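Local coordinates for protein Hsp70/Hsp90 co-chaperone CNS1 (Saccharomyces cerevisiae, PDB 6HFM) that acts as a co-chaperone of Hsp90 and Hsp70, stimulating the ATPase of the Hsp70 SSA1 but not that of Hsp90, this chain being its C-terminal wheel domain, at residues A[102-107]-A[151-156]; A[86-89]-A[95-98]; A[14-19]-A[45-50]. All blocks are in the same frame, centred on the assembly; numbering follows the deposited sequence. Where two conformers were deposited one is given.

Contact 1: A[102-107]-A[151-156]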
# COMPACT_ATOMS: atom_id res chain seq x y z
N LEU A 102 -8.48 -10.32 -3.75
CA LEU A 102 -8.80 -9.31 -2.75
C LEU A 102 -7.52 -8.53 -2.44
O LEU A 102 -6.41 -9.02 -2.66
CB LEU A 102 -9.35 -9.96 -1.48
CG LEU A 102 -10.64 -10.77 -1.62
CD1 LEU A 102 -11.04 -11.32 -0.27
CD2 LEU A 102 -11.76 -9.96 -2.24
N VAL A 103 -7.70 -7.30 -1.93
CA VAL A 103 -6.59 -6.43 -1.56
C VAL A 103 -6.66 -6.19 -0.06
O VAL A 103 -7.71 -5.79 0.46
CB VAL A 103 -6.63 -5.08 -2.31
CG1 VAL A 103 -5.40 -4.25 -1.99
CG2 VAL A 103 -6.73 -5.30 -3.82
N PHE A 104 -5.55 -6.42 0.63
CA PHE A 104 -5.43 -6.21 2.07
C PHE A 104 -4.35 -5.18 2.38
O PHE A 104 -3.37 -5.04 1.64
CB PHE A 104 -5.15 -7.52 2.81
CG PHE A 104 -6.24 -8.54 2.63
CD1 PHE A 104 -7.34 -8.55 3.46
CD2 PHE A 104 -6.16 -9.48 1.61
CE1 PHE A 104 -8.36 -9.47 3.29
CE2 PHE A 104 -7.17 -10.41 1.43
CZ PHE A 104 -8.28 -10.41 2.27
N MET A 105 -4.56 -4.44 3.47
CA MET A 105 -3.58 -3.49 3.98
C MET A 105 -3.45 -3.66 5.49
O MET A 105 -4.43 -4.01 6.16
CB MET A 105 -3.98 -2.06 3.64
CG MET A 105 -4.02 -1.80 2.13
SD MET A 105 -4.56 -0.16 1.62
CE MET A 105 -3.09 0.79 1.97
N GLU A 106 -2.25 -3.42 6.00
CA GLU A 106 -1.97 -3.51 7.42
C GLU A 106 -2.50 -2.27 8.14
O GLU A 106 -2.41 -1.15 7.62
CB GLU A 106 -0.47 -3.68 7.65
CG GLU A 106 -0.06 -3.94 9.09
CD GLU A 106 1.44 -4.17 9.26
OE1 GLU A 106 2.12 -4.58 8.29
OE2 GLU A 106 1.93 -3.97 10.39
N THR A 107 -3.05 -2.46 9.34
CA THR A 107 -3.55 -1.34 10.16
C THR A 107 -2.52 -0.94 11.21
O THR A 107 -1.52 -1.64 11.41
CB THR A 107 -4.88 -1.70 10.86
OG1 THR A 107 -4.68 -2.79 11.77
CG2 THR A 107 -5.94 -2.08 9.84
N GLY A 151 -7.18 -18.68 4.45
CA GLY A 151 -5.96 -19.35 4.88
C GLY A 151 -4.79 -18.41 5.13
O GLY A 151 -4.06 -18.55 6.12
N TRP A 152 -4.61 -17.44 4.24
CA TRP A 152 -3.53 -16.46 4.39
C TRP A 152 -3.74 -15.55 5.61
O TRP A 152 -2.79 -15.29 6.35
CB TRP A 152 -3.37 -15.62 3.11
CG TRP A 152 -2.28 -14.60 3.24
CD1 TRP A 152 -0.94 -14.84 3.26
CD2 TRP A 152 -2.44 -13.20 3.42
NE1 TRP A 152 -0.25 -13.66 3.43
CE2 TRP A 152 -1.15 -12.64 3.53
CE3 TRP A 152 -3.56 -12.35 3.50
CZ2 TRP A 152 -0.94 -11.26 3.71
CZ3 TRP A 152 -3.35 -10.99 3.67
CH2 TRP A 152 -2.05 -10.46 3.78
N ILE A 153 -4.98 -15.10 5.83
CA ILE A 153 -5.32 -14.30 7.02
C ILE A 153 -5.07 -15.09 8.31
O ILE A 153 -4.57 -14.54 9.29
CB ILE A 153 -6.77 -13.77 6.95
CG1 ILE A 153 -6.89 -12.72 5.85
CG2 ILE A 153 -7.21 -13.14 8.28
CD1 ILE A 153 -8.31 -12.49 5.39
N SER A 154 -5.39 -16.38 8.29
CA SER A 154 -5.15 -17.26 9.45
C SER A 154 -3.67 -17.36 9.84
O SER A 154 -3.35 -17.48 11.03
CB SER A 154 -5.71 -18.66 9.17
OG SER A 154 -5.61 -19.47 10.33
N LYS A 155 -2.78 -17.31 8.84
CA LYS A 155 -1.33 -17.40 9.05
C LYS A 155 -0.66 -16.06 9.40
O LYS A 155 0.48 -16.05 9.87
CB LYS A 155 -0.64 -17.96 7.80
CG LYS A 155 -1.13 -19.30 7.30
CD LYS A 155 -0.64 -20.48 8.12
CE LYS A 155 -0.72 -21.76 7.31
NZ LYS A 155 -0.63 -22.97 8.16
N TRP A 156 -1.34 -14.93 9.16
CA TRP A 156 -0.79 -13.60 9.44
C TRP A 156 -0.40 -13.48 10.91
O TRP A 156 -1.21 -13.77 11.80
CB TRP A 156 -1.82 -12.51 9.08
CG TRP A 156 -1.37 -11.10 9.38
CD1 TRP A 156 -1.67 -10.36 10.48
CD2 TRP A 156 -0.54 -10.27 8.55
NE1 TRP A 156 -1.08 -9.12 10.40
CE2 TRP A 156 -0.39 -9.04 9.22
CE3 TRP A 156 0.07 -10.45 7.30
CZ2 TRP A 156 0.36 -7.98 8.68
CZ3 TRP A 156 0.82 -9.39 6.77
CH2 TRP A 156 0.95 -8.18 7.46
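OE1 of E106 lies at the edge of the W156 indole, in the plane of the ring and 3.8 Å from CZ2, while K140 and R164 grip the same oxygen by salt bridges; R165 holds OE2. The carboxylate is buried, and these cations probably keep it ionised and fix its rotation, 72° from the plane of the indole. With CG anti to the backbone N (chi1 -174°) and the chain extended beyond it, E106 crosses W156 nearly at a right angle. The pyrrole N-H of W156 goes to the carbonyl oxygen of G110. This is sheet-to-helix packing of the wheel domain: strand 101-106 pairs antiparallel with strand 139-145, from whose end helix 146-155 turns back to lay its last turn against the sheet, both tryptophans meeting Y142. F104 points toward the helix and is touched at two places. Its CD2 is 3.8 Å from CZ3 of W152, the two side chains running past one another in opposite senses with six-membered rings oblique at 47° and centroids 5.7 Å apart. At its far end, CE1 sits 3.7 Å from CD1 of I153, whose side chain crosses that of F104 at about a right angle.

Contact 2: A[86-89]-A[95-98]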
# COMPACT_ATOMS: atom_id res chain seq x y z
N GLU A 86 3.52 -13.79 -16.39
CA GLU A 86 4.49 -14.89 -16.34
C GLU A 86 5.28 -14.94 -15.03
O GLU A 86 5.77 -16.01 -14.67
CB GLU A 86 5.46 -14.82 -17.53
CG GLU A 86 4.81 -14.94 -18.91
CD GLU A 86 4.07 -16.25 -19.15
OE1 GLU A 86 4.31 -17.24 -18.42
OE2 GLU A 86 3.23 -16.29 -20.08
N ARG A 87 5.38 -13.82 -14.32
CA ARG A 87 6.11 -13.79 -13.04
C ARG A 87 5.49 -14.67 -11.94
O ARG A 87 6.20 -15.10 -11.04
CB ARG A 87 6.34 -12.35 -12.55
CG ARG A 87 5.13 -11.63 -11.97
CD ARG A 87 5.43 -10.13 -11.87
NE ARG A 87 4.30 -9.32 -11.41
CZ ARG A 87 3.19 -9.09 -12.10
NH1 ARG A 87 2.99 -9.61 -13.32
NH2 ARG A 87 2.24 -8.32 -11.57
N PHE A 88 4.18 -14.93 -12.02
CA PHE A 88 3.52 -15.86 -11.10
C PHE A 88 3.72 -17.28 -11.62
O PHE A 88 3.23 -17.61 -12.70
CB PHE A 88 2.02 -15.56 -10.97
CG PHE A 88 1.71 -14.14 -10.57
CD1 PHE A 88 2.40 -13.52 -9.53
CD2 PHE A 88 0.72 -13.42 -11.23
CE1 PHE A 88 2.11 -12.22 -9.17
CE2 PHE A 88 0.43 -12.11 -10.87
CZ PHE A 88 1.13 -11.51 -9.83
N LYS A 89 4.44 -18.09 -10.85
CA LYS A 89 4.87 -19.42 -11.30
C LYS A 89 4.54 -20.55 -10.31
O LYS A 89 5.12 -21.63 -10.40
CB LYS A 89 6.38 -19.40 -11.58
CG LYS A 89 6.78 -18.36 -12.61
CD LYS A 89 8.26 -18.44 -12.92
CE LYS A 89 8.72 -17.19 -13.64
NZ LYS A 89 8.96 -16.06 -12.70
N ASN A 95 -5.63 -17.58 -10.60
CA ASN A 95 -6.60 -16.75 -9.86
C ASN A 95 -6.16 -15.30 -9.64
O ASN A 95 -6.84 -14.57 -8.91
CB ASN A 95 -6.94 -17.42 -8.52
CG ASN A 95 -7.55 -18.80 -8.69
OD1 ASN A 95 -7.18 -19.74 -7.99
ND2 ASN A 95 -8.49 -18.93 -9.62
N PHE A 96 -5.07 -14.87 -10.27
CA PHE A 96 -4.64 -13.47 -10.21
C PHE A 96 -5.25 -12.65 -11.35
O PHE A 96 -4.58 -12.30 -12.32
CB PHE A 96 -3.11 -13.36 -10.17
CG PHE A 96 -2.51 -13.79 -8.85
CD1 PHE A 96 -2.19 -12.84 -7.88
CD2 PHE A 96 -2.31 -15.13 -8.56
CE1 PHE A 96 -1.65 -13.23 -6.66
CE2 PHE A 96 -1.77 -15.53 -7.34
CZ PHE A 96 -1.44 -14.57 -6.39
N THR A 97 -6.54 -12.37 -11.21
CA THR A 97 -7.28 -11.47 -12.11
C THR A 97 -7.91 -10.38 -11.24
O THR A 97 -8.03 -10.56 -10.03
CB THR A 97 -8.39 -12.21 -12.89
OG1 THR A 97 -9.48 -12.52 -12.02
CG2 THR A 97 -7.86 -13.49 -13.52
N PRO A 98 -8.32 -9.25 -11.85
CA PRO A 98 -8.90 -8.16 -11.06
C PRO A 98 -10.12 -8.52 -10.19
O PRO A 98 -10.23 -8.02 -9.08
CB PRO A 98 -9.29 -7.13 -12.13
CG PRO A 98 -8.29 -7.35 -13.21
CD PRO A 98 -8.08 -8.84 -13.25
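F88 and F96 face each other across a short loop with their CA atoms 8.5 Å apart, neither backbone in regular helix or strand, and F96 forming the centre of an inverse gamma turn. Both side chains point across the gap, and their rings make a face-to-face stack, centroids 4.5 Å apart and planes inclined by 26°. The overlap is displaced: CG of F96 stands over one face of F88 toward the rim, and the closest atoms are CE2 of F88 and CB of F96 at 3.8 Å. Each ring leaves its backbone on the N side, CG anti to the carbonyl carbon (chi1 -55° for F88). The stack closes a small loop within the connection between helix 73-82 and strand 101-106 of the wheel domain, with L81 of the helix and the edge-to-face ring of Y55 adding to the F88 side and P145, at the end of strand 139-145, touching F96. On the opposite face of F88 lies its own neighbour R87, whose CG is 4.1 Å above the ring plane. The R87 guanidinium in turn presents one face to CZ of F88, which lies 3.8 Å above its plane. NH2 of R87 makes a salt bridge with D62 and a hydrogen bond with the carbonyl of V80, holding the group beside the ring. K89 NZ folds back in a weak 3.4 Å bond to the carbonyl oxygen of R87.

Contact 3: A[14-19]-A[45-50]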
# COMPACT_ATOMS: atom_id res chain seq x y z
N THR A 14 -0.59 16.06 7.40
CA THR A 14 -1.34 16.07 8.65
C THR A 14 -2.81 16.44 8.39
O THR A 14 -3.71 15.90 9.03
CB THR A 14 -0.72 17.03 9.69
OG1 THR A 14 0.68 16.73 9.85
CG2 THR A 14 -1.40 16.90 11.04
N LEU A 15 -3.05 17.36 7.45
CA LEU A 15 -4.43 17.69 7.05
C LEU A 15 -5.17 16.46 6.53
O LEU A 15 -6.34 16.26 6.82
CB LEU A 15 -4.43 18.78 5.97
CG LEU A 15 -5.81 19.20 5.43
CD1 LEU A 15 -6.60 19.94 6.50
CD2 LEU A 15 -5.65 20.04 4.18
N ARG A 16 -4.45 15.63 5.78
CA ARG A 16 -4.97 14.37 5.23
C ARG A 16 -5.06 13.22 6.26
O ARG A 16 -5.43 12.10 5.90
CB ARG A 16 -4.10 13.94 4.05
CG ARG A 16 -4.23 14.80 2.80
CD ARG A 16 -3.11 14.48 1.83
NE ARG A 16 -3.29 15.02 0.48
CZ ARG A 16 -3.08 16.29 0.12
NH1 ARG A 16 -2.76 17.22 1.02
NH2 ARG A 16 -3.26 16.63 -1.16
N ASN A 17 -4.70 13.49 7.52
CA ASN A 17 -4.75 12.52 8.63
C ASN A 17 -3.93 11.25 8.35
O ASN A 17 -4.31 10.16 8.78
CB ASN A 17 -6.21 12.18 8.97
CG ASN A 17 -6.35 11.53 10.33
OD1 ASN A 17 -5.62 11.85 11.26
ND2 ASN A 17 -7.30 10.60 10.45
N ILE A 18 -2.80 11.41 7.67
CA ILE A 18 -1.97 10.26 7.28
C ILE A 18 -1.09 9.81 8.46
O ILE A 18 -0.36 10.62 9.06
CB ILE A 18 -1.09 10.56 6.05
CG1 ILE A 18 -1.97 10.74 4.81
CG2 ILE A 18 -0.08 9.44 5.78
CD1 ILE A 18 -1.28 11.40 3.64
N THR A 19 -1.19 8.53 8.79
CA THR A 19 -0.30 7.89 9.76
C THR A 19 0.88 7.29 8.99
O THR A 19 0.67 6.60 8.00
CB THR A 19 -1.06 6.76 10.50
OG1 THR A 19 -2.25 7.29 11.08
CG2 THR A 19 -0.19 6.13 11.58
N SER A 45 -3.08 19.94 -4.33
CA SER A 45 -2.63 19.15 -5.47
C SER A 45 -2.47 17.69 -5.04
O SER A 45 -2.48 17.38 -3.84
CB SER A 45 -1.34 19.71 -6.07
OG SER A 45 -0.23 19.59 -5.21
N GLN A 46 -2.34 16.80 -6.01
CA GLN A 46 -2.31 15.37 -5.73
C GLN A 46 -1.02 14.97 -5.01
O GLN A 46 0.07 15.25 -5.49
CB GLN A 46 -2.48 14.55 -7.00
CG GLN A 46 -3.82 14.74 -7.67
CD GLN A 46 -3.91 14.09 -9.04
OE1 GLN A 46 -3.45 12.96 -9.23
NE2 GLN A 46 -4.52 14.79 -9.99
N LEU A 47 -1.18 14.36 -3.84
CA LEU A 47 -0.08 13.69 -3.15
C LEU A 47 0.27 12.41 -3.89
O LEU A 47 -0.60 11.62 -4.24
CB LEU A 47 -0.48 13.38 -1.71
CG LEU A 47 0.59 12.79 -0.79
CD1 LEU A 47 1.79 13.72 -0.63
CD2 LEU A 47 -0.01 12.46 0.57
N ILE A 48 1.57 12.22 -4.14
CA ILE A 48 2.08 11.10 -4.92
C ILE A 48 3.08 10.34 -4.04
O ILE A 48 4.02 10.93 -3.52
CB ILE A 48 2.79 11.59 -6.20
CG1 ILE A 48 1.79 12.34 -7.10
CG2 ILE A 48 3.39 10.43 -6.98
CD1 ILE A 48 2.44 13.23 -8.14
N TYR A 49 2.86 9.03 -3.88
CA TYR A 49 3.75 8.17 -3.08
C TYR A 49 4.07 6.87 -3.81
O TYR A 49 3.30 6.45 -4.68
CB TYR A 49 3.19 7.89 -1.67
CG TYR A 49 1.68 7.99 -1.49
CD1 TYR A 49 0.81 7.22 -2.24
CD2 TYR A 49 1.13 8.85 -0.52
CE1 TYR A 49 -0.57 7.31 -2.07
CE2 TYR A 49 -0.24 8.94 -0.33
CZ TYR A 49 -1.09 8.17 -1.11
OH TYR A 49 -2.45 8.25 -0.93
N PRO A 50 5.18 6.21 -3.44
CA PRO A 50 5.46 4.90 -4.02
C PRO A 50 4.54 3.83 -3.45
O PRO A 50 3.88 4.05 -2.42
CB PRO A 50 6.92 4.63 -3.61
CG PRO A 50 7.39 5.85 -2.89
CD PRO A 50 6.16 6.53 -2.40
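At the edge of the R16 guanidinium, near its plane, sits the carbonyl oxygen of S45, 2.9 Å from NH2 but at too poor an angle for a hydrogen bond; CB of L47 approaches the group obliquely, 3.9 Å from NE. Helix 4-15 closes just before R16, in a Schellman motif in which N17 has a positive phi of 57° and its N bonds to the carbonyl oxygen of T14 at 3.0 Å. The contact joins this helix end to strand 47-55 of the wheel-domain sheet. R16 sets CG beside the backbone N (chi1 -70°) and stays extended from there to NE, which brings the side chain slantwise across L47, with CD 3.9 Å from CD2 of L47. NE forms a salt bridge with E69 OE1, and NH1 donates to the carbonyls of F43 and A12. OE2 of E69 accepts a hydrogen bond from the backbone N-H of L47, so one carboxylate holds both sides of the contact. A leucine in place of R16 would probably leave E69 without its charge mate and the F43 and A12 carbonyls without this donor. N17 belongs, with L125, to a magnesium ion site, and I18 packs on L125 close by. I18 and L47 meet tip to tip, CD1 of I18 pressing on CD2 of L47 at 3.5 Å, tighter than usual van der Waals contact.

Overall arrangement
From the N terminus, contact 3 closes first, a loop of 25 residues that brings strand 47-55 back to the end of helix 4-15. Contact 2 follows as a small closure inside the connection between helix 73-82 and strand 101-106. Its second segment adjoins the first of contact 1, whose larger loop passes through strand 112-114, helix 121-126 and strand 139-145 before returning in helix 146-155. The three stand in series; none nests in or crosses another. Contacts 1 and 3 both reach the mixed sheet but lie on opposite sides of the chain's centre, their own centres about 24 Å apart. Contact 2 is about 30 Å from contact 3, centre to centre.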